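Local coordinates for protein tyrosine--tRNA ligase, mitochondrial (Emericella nidulans, PDB 5IHX) that probably attaches L-tyrosine to mitochondrial tRNA(Tyr) at the expense of ATP, as a class I aminoacyl-tRNA synthetase, here lacking its C-terminal part, at residues A[36-41]-A[52-57]; A[131-136]-A[168-173]; A[310-315]-A[362-367]; A[340-345]-A[352-357]. One frame throughout, in Å; residues are numbered along the deposited sequence.

Interaction 1 (A[36-41]-A[52-57]); sequences SFVEHL and GDRDLL
V38 supplies most of the apolar contact between the first turns of helices 37-44 and 54-63. Its CG2 meets L57 at the branch point, 3.7 Å from L57 CG, and lies equally close to the backbone carbonyl of that residue. CG1 instead approaches the guanidinium of R54 at a slant, 4.0 Å from R54 NE.

The aliphatic CG of E39 lies at the edge of the guanidinium, 3.8 Å from R54 NH2, while the charged ends stay apart and are joined through a water that donates to E39 OE2 (2.8 Å) and accepts from R54 NH2 (3.0 Å). Salt bridges of R54 NH1 to D55 OD1 (3.1 Å) and of R54 NE to E42 hold the guanidinium in place from two further directions.

Capping fixes the start of the first helix. E39 N donates to S36 OG and S36 N to E39 OE1 (2.9 Å), a capping box that ties down the carboxylate whose other oxygen takes the water.

V38 also packs on F61 and L57 on I277 and F279, so the two N-terminal helices lie together beside strands 50-51 and 277-280 of the Rossmann-type catalytic domain, with I29 of helix 16-30 touching S36 and E39.

Interaction 2 (A[131-136]-A[168-173]); sequences ANMASM and NNNVWW
The sulfur of M133 is approached by two side-chain amides: N168 ND2 and N170 ND2 each lie 3.4 Å from M133 SD. The approach of N168 is a weak hydrogen bond with an N-H...S angle of 153°. N170 comes from the direction opposite to the methionine, and its ND2 also lies 3.7 Å from M133 CE, whereas N168 crosses the thioether chain at about a right angle.

M133 reaches this far because its chain is extended through chi1 and chi2 and turns only at the sulfur, where chi3 of -54° brings the methyl alongside N170. N168 OD1, at the other end of the amide, accepts from the backbone N of N170 at 2.9 Å, the donor sitting above the carbonyl plane, and weakly from G106 N. This capping bond at the entry to helix 170-173 helps to fix the rotation of the amide, with ND2 on the side of the sulfur.

The contact joins helix 126-153 to the end of edge strand 164-168 in the Rossmann-type catalytic domain, where M133 also packs on L104. One weak N-H...S bond from N168 and a second amide packed against the sulfur imply only a modest polar attraction at the protein surface.

Interaction 3 (A[310-315]-A[362-367]); sequences FELYQF and EFVELI
Helices 309-317 and 354-368 run roughly antiparallel here, their local axes 9.7 Å apart at closest approach with 145° between their directions, and the CA atoms of Y313 and V364 form the nearest backbone pair at 6.5 Å. V364 fills the gap between the helices with one methyl: V364 CG2 lies 4.0 Å from both Y313 CA and Y313 CD2. CG1 of V364 lies anti to the backbone N (chi1 166°), which puts CG2 beside the N and against the other helix, where it meets the tyrosine ring at its edge, near the ring plane, as the two side chains cross nearly perpendicularly. On its other flank the same methyl lies 4.4 Å from L312 CG.

L312 then continues the apolar seam toward F363, where L312 CD1 comes within 4.2 Å of F363 CE2. I367, one turn further along, lays CG1 over a face of the F363 ring and backs it within its own helix.

Both helices belong to the all-helical part of the chain that follows the Rossmann-type catalytic domain, as in other tyrosyl-tRNA synthetases. Here helix 370-383 covers Y313 through V376 and S377, while H380 meets its ring. On the side of helix 354-368 turned toward helix 126-153, E362 and E365 both form salt bridges with K153.

Interaction 4 (A[340-345]-A[352-357]); sequences SKIMEE and RRVAQH
E345 and R352 form a salt bridge in which a single carboxylate oxygen takes both terminal nitrogens of the arginine: E345 OE2 lies 2.6 Å from R352 NH2 and 2.9 Å from R352 NH1. OE2 sits at the edge of the guanidinium, close to its plane. NH1 is met by the anti lone pair of OE2, NH2 lies nearly along the C-O axis, and the carboxylate and guanidinium planes are 30° apart. E345 gets there with an extended chain, CG anti to the backbone N (chi1 180°), while R352 bends at chi3 to bring its end round.

V354 underlies the pair. Its CG2 stands over the centre of one guanidinium face and 3.7 Å from E345 OE2, so the ion pair has an apolar floor on that side.

Deeper in, the contact is wholly apolar. I342 CG2 lies 3.6 Å from A355 CA, and the small alanine side chain allows this close approach, with I342 and A355 the nearest backbone pair. The sulfur of M343 reaches A355 CB at 4.0 Å.

Further out, Q346 secures the start of the second helix, taking A355 N on OE1 and giving NE2 to Q356 OE1. V324 of helix 321-331 packs on A355 and Q356, and E325 touches M343. Helices 336-348 and 354-368, joined by a short connection, form a helical hairpin in the helical region that follows the catalytic domain.

Overall arrangement
Interactions 3 and 4 form one continuous block, sharing helix 354-368: their centres are 16 Å apart, and Y313 OH of interaction 3 lies 2.8 Å from H357 ND1 of interaction 4, a probable hydrogen bond. Interaction 4 is nested in the chain loop that interaction 3 closes. Interactions 1 and 2 flank the Rossmann-type sheet near its two outermost strands, with centres 31 Å apart on opposite sides of the chain's centre. Interaction 2 lies close to the bound tyrosine, the N168 side chain about 9 Å away, and next to it N169, W172 and W173 hydrogen-bond to D224 of the tyrosine pocket. The centres of interactions 2 and 4 lie 40 Å apart.

Interaction 1 (A[36-41]-A[52-57])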
# COMPACT_ATOMS: atom_id res chain seq x y z
N SER A 36 -18.99 -6.17 -35.92
CA SER A 36 -18.45 -5.37 -34.83
C SER A 36 -17.07 -5.92 -34.47
O SER A 36 -16.69 -6.99 -34.95
CB SER A 36 -19.37 -5.40 -33.61
OG SER A 36 -19.33 -6.67 -32.97
N PHE A 37 -16.33 -5.20 -33.65
CA PHE A 37 -15.01 -5.65 -33.23
C PHE A 37 -15.10 -6.97 -32.49
O PHE A 37 -14.23 -7.83 -32.63
CB PHE A 37 -14.33 -4.58 -32.37
CG PHE A 37 -12.91 -4.90 -32.03
CD1 PHE A 37 -11.95 -4.99 -33.04
CD2 PHE A 37 -12.51 -5.09 -30.72
CE1 PHE A 37 -10.64 -5.28 -32.73
CE2 PHE A 37 -11.20 -5.37 -30.41
CZ PHE A 37 -10.26 -5.47 -31.42
N VAL A 38 -16.16 -7.14 -31.70
CA VAL A 38 -16.36 -8.38 -30.95
C VAL A 38 -16.66 -9.55 -31.88
O VAL A 38 -16.04 -10.61 -31.78
CB VAL A 38 -17.51 -8.23 -29.93
CG1 VAL A 38 -17.82 -9.57 -29.26
CG2 VAL A 38 -17.16 -7.19 -28.88
N GLU A 39 -17.63 -9.36 -32.77
CA GLU A 39 -18.00 -10.39 -33.74
C GLU A 39 -16.77 -10.79 -34.55
O GLU A 39 -16.58 -11.97 -34.87
CB GLU A 39 -19.11 -9.89 -34.66
CG GLU A 39 -20.44 -9.68 -33.94
CD GLU A 39 -21.47 -8.97 -34.80
OE1 GLU A 39 -21.08 -8.13 -35.64
OE2 GLU A 39 -22.68 -9.24 -34.62
N HIS A 40 -15.94 -9.81 -34.88
CA HIS A 40 -14.71 -10.06 -35.60
C HIS A 40 -13.75 -10.94 -34.79
O HIS A 40 -13.23 -11.92 -35.31
CB HIS A 40 -14.02 -8.75 -35.96
CG HIS A 40 -12.64 -8.94 -36.50
ND1 HIS A 40 -12.40 -9.48 -37.75
CD2 HIS A 40 -11.43 -8.69 -35.96
CE1 HIS A 40 -11.10 -9.54 -37.96
NE2 HIS A 40 -10.49 -9.07 -36.89
N LEU A 41 -13.54 -10.59 -33.53
CA LEU A 41 -12.63 -11.35 -32.67
C LEU A 41 -13.12 -12.77 -32.45
O LEU A 41 -12.33 -13.71 -32.38
CB LEU A 41 -12.43 -10.65 -31.32
CG LEU A 41 -11.61 -9.36 -31.30
CD1 LEU A 41 -11.53 -8.82 -29.88
CD2 LEU A 41 -10.21 -9.57 -31.86
N GLY A 52 -17.86 -9.98 -17.82
CA GLY A 52 -19.08 -9.20 -17.91
C GLY A 52 -20.00 -9.85 -18.92
O GLY A 52 -19.90 -11.05 -19.18
N ASP A 53 -20.90 -9.06 -19.50
CA ASP A 53 -21.87 -9.57 -20.45
C ASP A 53 -21.34 -9.43 -21.87
O ASP A 53 -21.00 -8.33 -22.31
CB ASP A 53 -23.20 -8.82 -20.31
CG ASP A 53 -24.28 -9.37 -21.21
OD1 ASP A 53 -25.09 -8.57 -21.73
OD2 ASP A 53 -24.33 -10.61 -21.41
N ARG A 54 -21.27 -10.55 -22.59
CA ARG A 54 -20.77 -10.56 -23.96
C ARG A 54 -21.54 -9.59 -24.85
O ARG A 54 -20.94 -8.82 -25.60
CB ARG A 54 -20.82 -11.98 -24.54
CG ARG A 54 -20.33 -12.09 -25.99
CD ARG A 54 -21.44 -11.82 -27.00
NE ARG A 54 -20.98 -11.81 -28.38
CZ ARG A 54 -21.68 -11.32 -29.40
NH1 ARG A 54 -22.88 -10.78 -29.17
NH2 ARG A 54 -21.20 -11.34 -30.63
N ASP A 55 -22.87 -9.62 -24.77
CA ASP A 55 -23.69 -8.76 -25.61
C ASP A 55 -23.42 -7.29 -25.31
O ASP A 55 -23.47 -6.46 -26.22
CB ASP A 55 -25.18 -9.06 -25.41
CG ASP A 55 -25.57 -10.43 -25.93
OD1 ASP A 55 -24.91 -10.93 -26.87
OD2 ASP A 55 -26.55 -11.01 -25.41
N LEU A 56 -23.13 -6.97 -24.06
CA LEU A 56 -22.80 -5.60 -23.70
C LEU A 56 -21.46 -5.20 -24.32
O LEU A 56 -21.32 -4.09 -24.82
CB LEU A 56 -22.75 -5.43 -22.18
CG LEU A 56 -22.33 -4.04 -21.68
CD1 LEU A 56 -23.22 -2.96 -22.28
CD2 LEU A 56 -22.37 -3.98 -20.16
N LEU A 57 -20.49 -6.11 -24.28
CA LEU A 57 -19.19 -5.86 -24.89
C LEU A 57 -19.36 -5.55 -26.36
O LEU A 57 -18.79 -4.59 -26.89
CB LEU A 57 -18.27 -7.07 -24.71
CG LEU A 57 -16.81 -6.89 -25.16
CD1 LEU A 57 -16.07 -5.92 -24.25
CD2 LEU A 57 -16.10 -8.23 -25.21
O HOH W 1 -23.52 -10.41 -32.25

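Interaction 2 (A[131-136]-A[168-173])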
# COMPACT_ATOMS: atom_id res chain seq x y z
N ALA A 131 17.26 -3.94 -16.57
CA ALA A 131 17.69 -4.42 -17.88
C ALA A 131 16.52 -5.09 -18.60
O ALA A 131 16.29 -4.85 -19.79
CB ALA A 131 18.85 -5.38 -17.74
N ASN A 132 15.79 -5.93 -17.88
CA ASN A 132 14.62 -6.60 -18.42
C ASN A 132 13.57 -5.60 -18.89
O ASN A 132 12.98 -5.74 -19.96
CB ASN A 132 14.00 -7.52 -17.37
CG ASN A 132 14.78 -8.81 -17.19
OD1 ASN A 132 15.71 -9.10 -17.94
ND2 ASN A 132 14.41 -9.58 -16.17
N MET A 133 13.35 -4.57 -18.07
CA MET A 133 12.35 -3.55 -18.35
C MET A 133 12.70 -2.76 -19.61
O MET A 133 11.84 -2.47 -20.44
CB MET A 133 12.21 -2.62 -17.15
CG MET A 133 11.01 -1.68 -17.21
SD MET A 133 10.95 -0.52 -15.83
CE MET A 133 11.05 -1.63 -14.43
N ALA A 134 13.98 -2.42 -19.75
CA ALA A 134 14.44 -1.64 -20.89
C ALA A 134 14.37 -2.45 -22.19
O ALA A 134 13.98 -1.94 -23.24
CB ALA A 134 15.86 -1.14 -20.65
N SER A 135 14.73 -3.73 -22.10
CA SER A 135 14.70 -4.61 -23.26
C SER A 135 13.26 -4.85 -23.73
O SER A 135 12.99 -4.87 -24.93
CB SER A 135 15.37 -5.95 -22.94
OG SER A 135 16.73 -5.76 -22.62
N MET A 136 12.36 -5.04 -22.78
CA MET A 136 10.96 -5.30 -23.10
C MET A 136 10.31 -4.06 -23.70
O MET A 136 9.47 -4.15 -24.60
CB MET A 136 10.18 -5.74 -21.86
CG MET A 136 8.77 -6.23 -22.17
SD MET A 136 8.24 -7.62 -21.14
CE MET A 136 9.36 -8.91 -21.68
N ASN A 168 4.52 2.88 -19.42
CA ASN A 168 5.04 2.17 -18.26
C ASN A 168 4.30 2.66 -17.01
O ASN A 168 4.24 3.86 -16.75
CB ASN A 168 6.55 2.42 -18.12
CG ASN A 168 7.20 1.52 -17.08
OD1 ASN A 168 6.58 1.13 -16.09
ND2 ASN A 168 8.47 1.20 -17.30
N ASN A 169 3.73 1.74 -16.23
CA ASN A 169 2.94 2.14 -15.07
C ASN A 169 3.82 2.73 -13.96
O ASN A 169 3.30 3.21 -12.96
CB ASN A 169 2.09 0.98 -14.54
CG ASN A 169 2.91 -0.19 -14.04
OD1 ASN A 169 4.14 -0.13 -13.96
ND2 ASN A 169 2.22 -1.27 -13.69
N ASN A 170 5.13 2.68 -14.15
CA ASN A 170 6.06 3.42 -13.29
C ASN A 170 5.76 4.92 -13.32
O ASN A 170 6.09 5.64 -12.37
CB ASN A 170 7.51 3.21 -13.74
CG ASN A 170 8.18 2.04 -13.05
OD1 ASN A 170 7.89 1.73 -11.89
ND2 ASN A 170 9.10 1.39 -13.75
N VAL A 171 5.16 5.38 -14.41
CA VAL A 171 4.84 6.79 -14.58
C VAL A 171 4.03 7.33 -13.39
O VAL A 171 4.23 8.47 -12.98
CB VAL A 171 4.06 7.03 -15.90
CG1 VAL A 171 3.38 8.39 -15.91
CG2 VAL A 171 5.00 6.90 -17.09
N TRP A 172 3.13 6.51 -12.85
CA TRP A 172 2.37 6.91 -11.67
C TRP A 172 2.83 6.20 -10.40
O TRP A 172 2.85 6.81 -9.33
CB TRP A 172 0.87 6.70 -11.88
CG TRP A 172 0.44 5.36 -12.44
CD1 TRP A 172 0.22 4.21 -11.75
CD2 TRP A 172 0.13 5.07 -13.81
NE1 TRP A 172 -0.19 3.21 -12.60
CE2 TRP A 172 -0.26 3.71 -13.87
CE3 TRP A 172 0.14 5.81 -15.00
CZ2 TRP A 172 -0.62 3.09 -15.06
CZ3 TRP A 172 -0.22 5.19 -16.18
CH2 TRP A 172 -0.59 3.84 -16.20
N TRP A 173 3.21 4.93 -10.49
CA TRP A 173 3.56 4.18 -9.28
C TRP A 173 4.82 4.68 -8.57
O TRP A 173 5.03 4.37 -7.40
CB TRP A 173 3.73 2.69 -9.60
CG TRP A 173 2.43 1.98 -9.79
CD1 TRP A 173 2.05 1.24 -10.87
CD2 TRP A 173 1.32 1.96 -8.88
NE1 TRP A 173 0.78 0.75 -10.68
CE2 TRP A 173 0.31 1.18 -9.47
CE3 TRP A 173 1.09 2.53 -7.62
CZ2 TRP A 173 -0.92 0.96 -8.85
CZ3 TRP A 173 -0.12 2.31 -7.01
CH2 TRP A 173 -1.11 1.53 -7.62

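Interaction 3 (A[310-315]-A[362-367])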
# COMPACT_ATOMS: atom_id res chain seq x y z
N PHE A 310 14.77 -18.90 -37.49
CA PHE A 310 14.64 -20.24 -38.03
C PHE A 310 13.88 -21.14 -37.06
O PHE A 310 13.00 -21.91 -37.45
CB PHE A 310 16.02 -20.83 -38.33
CG PHE A 310 15.98 -22.18 -38.99
CD1 PHE A 310 16.21 -23.33 -38.26
CD2 PHE A 310 15.71 -22.29 -40.35
CE1 PHE A 310 16.17 -24.57 -38.87
CE2 PHE A 310 15.67 -23.53 -40.96
CZ PHE A 310 15.90 -24.67 -40.22
N GLU A 311 14.23 -21.03 -35.79
CA GLU A 311 13.62 -21.83 -34.73
C GLU A 311 12.19 -21.40 -34.41
O GLU A 311 11.36 -22.23 -34.04
CB GLU A 311 14.50 -21.74 -33.49
CG GLU A 311 15.76 -22.58 -33.62
CD GLU A 311 16.92 -22.02 -32.82
OE1 GLU A 311 17.10 -20.79 -32.82
OE2 GLU A 311 17.65 -22.81 -32.17
N LEU A 312 11.90 -20.11 -34.57
CA LEU A 312 10.54 -19.63 -34.39
C LEU A 312 9.69 -20.21 -35.51
O LEU A 312 8.54 -20.61 -35.30
CB LEU A 312 10.48 -18.10 -34.40
CG LEU A 312 9.15 -17.40 -34.09
CD1 LEU A 312 8.28 -18.20 -33.13
CD2 LEU A 312 9.41 -16.03 -33.50
N TYR A 313 10.27 -20.29 -36.69
CA TYR A 313 9.60 -20.87 -37.84
C TYR A 313 9.32 -22.35 -37.58
O TYR A 313 8.21 -22.83 -37.79
CB TYR A 313 10.43 -20.70 -39.10
CG TYR A 313 9.70 -21.04 -40.38
CD1 TYR A 313 9.77 -22.31 -40.93
CD2 TYR A 313 8.93 -20.08 -41.03
CE1 TYR A 313 9.10 -22.61 -42.10
CE2 TYR A 313 8.25 -20.38 -42.19
CZ TYR A 313 8.34 -21.65 -42.73
OH TYR A 313 7.67 -21.96 -43.89
N GLN A 314 10.34 -23.07 -37.12
CA GLN A 314 10.20 -24.49 -36.80
C GLN A 314 9.09 -24.75 -35.79
O GLN A 314 8.31 -25.68 -35.93
CB GLN A 314 11.52 -25.07 -36.27
CG GLN A 314 12.54 -25.35 -37.35
CD GLN A 314 13.80 -26.01 -36.81
OE1 GLN A 314 14.42 -25.51 -35.88
NE2 GLN A 314 14.17 -27.13 -37.41
N PHE A 315 9.03 -23.93 -34.74
CA PHE A 315 8.03 -24.11 -33.71
C PHE A 315 6.62 -24.12 -34.31
O PHE A 315 5.80 -24.96 -33.96
CB PHE A 315 8.13 -23.01 -32.65
CG PHE A 315 7.02 -23.04 -31.64
CD1 PHE A 315 6.00 -22.10 -31.70
CD2 PHE A 315 6.99 -24.00 -30.65
CE1 PHE A 315 4.97 -22.12 -30.77
CE2 PHE A 315 5.97 -24.03 -29.72
CZ PHE A 315 4.96 -23.09 -29.78
N GLU A 362 3.68 -16.26 -41.88
CA GLU A 362 2.97 -15.05 -41.47
C GLU A 362 3.47 -14.51 -40.14
O GLU A 362 3.73 -13.31 -40.01
CB GLU A 362 1.47 -15.32 -41.39
CG GLU A 362 0.79 -15.42 -42.74
CD GLU A 362 0.82 -14.12 -43.51
OE1 GLU A 362 1.08 -14.15 -44.74
OE2 GLU A 362 0.58 -13.05 -42.90
N PHE A 363 3.62 -15.39 -39.15
CA PHE A 363 3.99 -14.94 -37.82
C PHE A 363 5.44 -14.48 -37.78
O PHE A 363 5.78 -13.52 -37.09
CB PHE A 363 3.76 -16.03 -36.78
CG PHE A 363 3.92 -15.55 -35.37
CD1 PHE A 363 2.91 -14.84 -34.75
CD2 PHE A 363 5.10 -15.77 -34.67
CE1 PHE A 363 3.05 -14.38 -33.46
CE2 PHE A 363 5.25 -15.32 -33.38
CZ PHE A 363 4.23 -14.62 -32.77
N VAL A 364 6.31 -15.16 -38.53
CA VAL A 364 7.71 -14.74 -38.60
C VAL A 364 7.80 -13.38 -39.29
O VAL A 364 8.58 -12.53 -38.89
CB VAL A 364 8.58 -15.78 -39.33
CG1 VAL A 364 9.95 -15.19 -39.71
CG2 VAL A 364 8.78 -17.01 -38.47
N GLU A 365 6.99 -13.18 -40.33
CA GLU A 365 6.98 -11.89 -41.01
C GLU A 365 6.51 -10.79 -40.06
O GLU A 365 7.10 -9.70 -40.03
CB GLU A 365 6.09 -11.91 -42.25
CG GLU A 365 6.03 -10.56 -42.95
CD GLU A 365 5.31 -10.60 -44.29
OE1 GLU A 365 4.77 -11.67 -44.65
OE2 GLU A 365 5.30 -9.56 -44.98
N LEU A 366 5.46 -11.06 -39.29
CA LEU A 366 4.95 -10.10 -38.32
C LEU A 366 6.04 -9.70 -37.33
O LEU A 366 6.28 -8.52 -37.12
CB LEU A 366 3.75 -10.66 -37.57
CG LEU A 366 3.30 -9.89 -36.31
CD1 LEU A 366 2.92 -8.45 -36.64
CD2 LEU A 366 2.15 -10.61 -35.63
N ILE A 367 6.71 -10.68 -36.75
CA ILE A 367 7.68 -10.41 -35.69
C ILE A 367 9.02 -9.92 -36.23
O ILE A 367 9.59 -8.97 -35.70
CB ILE A 367 7.91 -11.67 -34.82
CG1 ILE A 367 6.60 -12.17 -34.21
CG2 ILE A 367 8.94 -11.38 -33.72
CD1 ILE A 367 5.92 -11.19 -33.27

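Interaction 4 (A[340-345]-A[352-357])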
# COMPACT_ATOMS: atom_id res chain seq x y z
N SER A 340 -9.74 -20.66 -45.37
CA SER A 340 -10.56 -21.76 -45.87
C SER A 340 -9.88 -22.42 -47.06
O SER A 340 -9.82 -23.65 -47.15
CB SER A 340 -11.95 -21.26 -46.25
OG SER A 340 -12.63 -20.74 -45.12
N LYS A 341 -9.39 -21.60 -47.98
CA LYS A 341 -8.69 -22.09 -49.17
C LYS A 341 -7.44 -22.88 -48.79
O LYS A 341 -7.13 -23.91 -49.40
CB LYS A 341 -8.33 -20.92 -50.08
CG LYS A 341 -7.91 -21.33 -51.48
CD LYS A 341 -7.50 -20.12 -52.31
N ILE A 342 -6.72 -22.41 -47.77
CA ILE A 342 -5.53 -23.10 -47.29
C ILE A 342 -5.90 -24.44 -46.65
O ILE A 342 -5.20 -25.44 -46.84
CB ILE A 342 -4.75 -22.24 -46.26
CG1 ILE A 342 -4.12 -21.03 -46.94
CG2 ILE A 342 -3.66 -23.06 -45.58
CD1 ILE A 342 -3.67 -19.95 -45.97
N MET A 343 -6.98 -24.45 -45.89
CA MET A 343 -7.40 -25.65 -45.17
C MET A 343 -7.93 -26.70 -46.14
O MET A 343 -7.78 -27.90 -45.92
CB MET A 343 -8.44 -25.32 -44.10
CG MET A 343 -7.86 -24.60 -42.88
SD MET A 343 -6.41 -25.42 -42.16
CE MET A 343 -7.08 -27.04 -41.76
N GLU A 344 -8.57 -26.25 -47.22
CA GLU A 344 -9.06 -27.17 -48.24
C GLU A 344 -7.92 -27.97 -48.85
O GLU A 344 -8.03 -29.18 -49.06
CB GLU A 344 -9.80 -26.41 -49.35
CG GLU A 344 -10.43 -27.30 -50.40
CD GLU A 344 -11.09 -26.52 -51.52
OE1 GLU A 344 -11.00 -25.27 -51.51
OE2 GLU A 344 -11.72 -27.14 -52.40
N GLU A 345 -6.81 -27.30 -49.13
CA GLU A 345 -5.62 -27.97 -49.63
C GLU A 345 -4.95 -28.80 -48.54
O GLU A 345 -4.50 -29.92 -48.80
CB GLU A 345 -4.62 -26.94 -50.19
CG GLU A 345 -3.35 -27.56 -50.75
CD GLU A 345 -2.48 -26.56 -51.49
OE1 GLU A 345 -2.91 -25.40 -51.64
OE2 GLU A 345 -1.37 -26.94 -51.92
N ARG A 352 2.02 -32.33 -46.29
CA ARG A 352 2.72 -31.25 -46.97
C ARG A 352 2.84 -30.01 -46.09
O ARG A 352 3.61 -29.10 -46.38
CB ARG A 352 2.01 -30.89 -48.27
CG ARG A 352 1.97 -32.01 -49.30
CD ARG A 352 1.06 -31.64 -50.46
NE ARG A 352 1.37 -30.32 -51.00
CZ ARG A 352 0.46 -29.45 -51.43
NH1 ARG A 352 -0.83 -29.74 -51.41
NH2 ARG A 352 0.85 -28.27 -51.90
N ARG A 353 2.07 -29.99 -45.00
CA ARG A 353 2.11 -28.90 -44.02
C ARG A 353 1.88 -27.54 -44.66
O ARG A 353 2.52 -26.55 -44.29
CB ARG A 353 3.45 -28.90 -43.28
CG ARG A 353 3.79 -30.20 -42.55
CD ARG A 353 3.72 -30.04 -41.04
NE ARG A 353 3.58 -31.33 -40.36
CZ ARG A 353 3.40 -31.47 -39.04
NH1 ARG A 353 3.33 -30.41 -38.25
NH2 ARG A 353 3.28 -32.69 -38.53
N VAL A 354 0.97 -27.48 -45.63
CA VAL A 354 0.66 -26.22 -46.30
C VAL A 354 0.12 -25.20 -45.29
O VAL A 354 0.47 -24.02 -45.34
CB VAL A 354 -0.37 -26.41 -47.44
CG1 VAL A 354 -0.84 -25.07 -48.00
CG2 VAL A 354 0.21 -27.29 -48.54
N ALA A 355 -0.72 -25.66 -44.38
CA ALA A 355 -1.32 -24.78 -43.39
C ALA A 355 -0.29 -24.33 -42.36
O ALA A 355 -0.24 -23.16 -41.99
CB ALA A 355 -2.48 -25.48 -42.70
N GLN A 356 0.56 -25.26 -41.93
CA GLN A 356 1.57 -24.95 -40.93
C GLN A 356 2.63 -23.98 -41.47
O GLN A 356 3.10 -23.10 -40.75
CB GLN A 356 2.25 -26.23 -40.44
CG GLN A 356 1.45 -27.03 -39.42
CD GLN A 356 0.51 -28.04 -40.06
OE1 GLN A 356 0.35 -28.09 -41.27
NE2 GLN A 356 -0.10 -28.88 -39.22
N HIS A 357 3.00 -24.15 -42.74
CA HIS A 357 3.99 -23.28 -43.37
C HIS A 357 3.45 -21.86 -43.55
O HIS A 357 4.17 -20.89 -43.35
CB HIS A 357 4.44 -23.85 -44.71
CG HIS A 357 5.49 -24.91 -44.60
ND1 HIS A 357 6.77 -24.64 -44.17
CD2 HIS A 357 5.46 -26.24 -44.86
CE1 HIS A 357 7.48 -25.75 -44.17
NE2 HIS A 357 6.70 -26.74 -44.59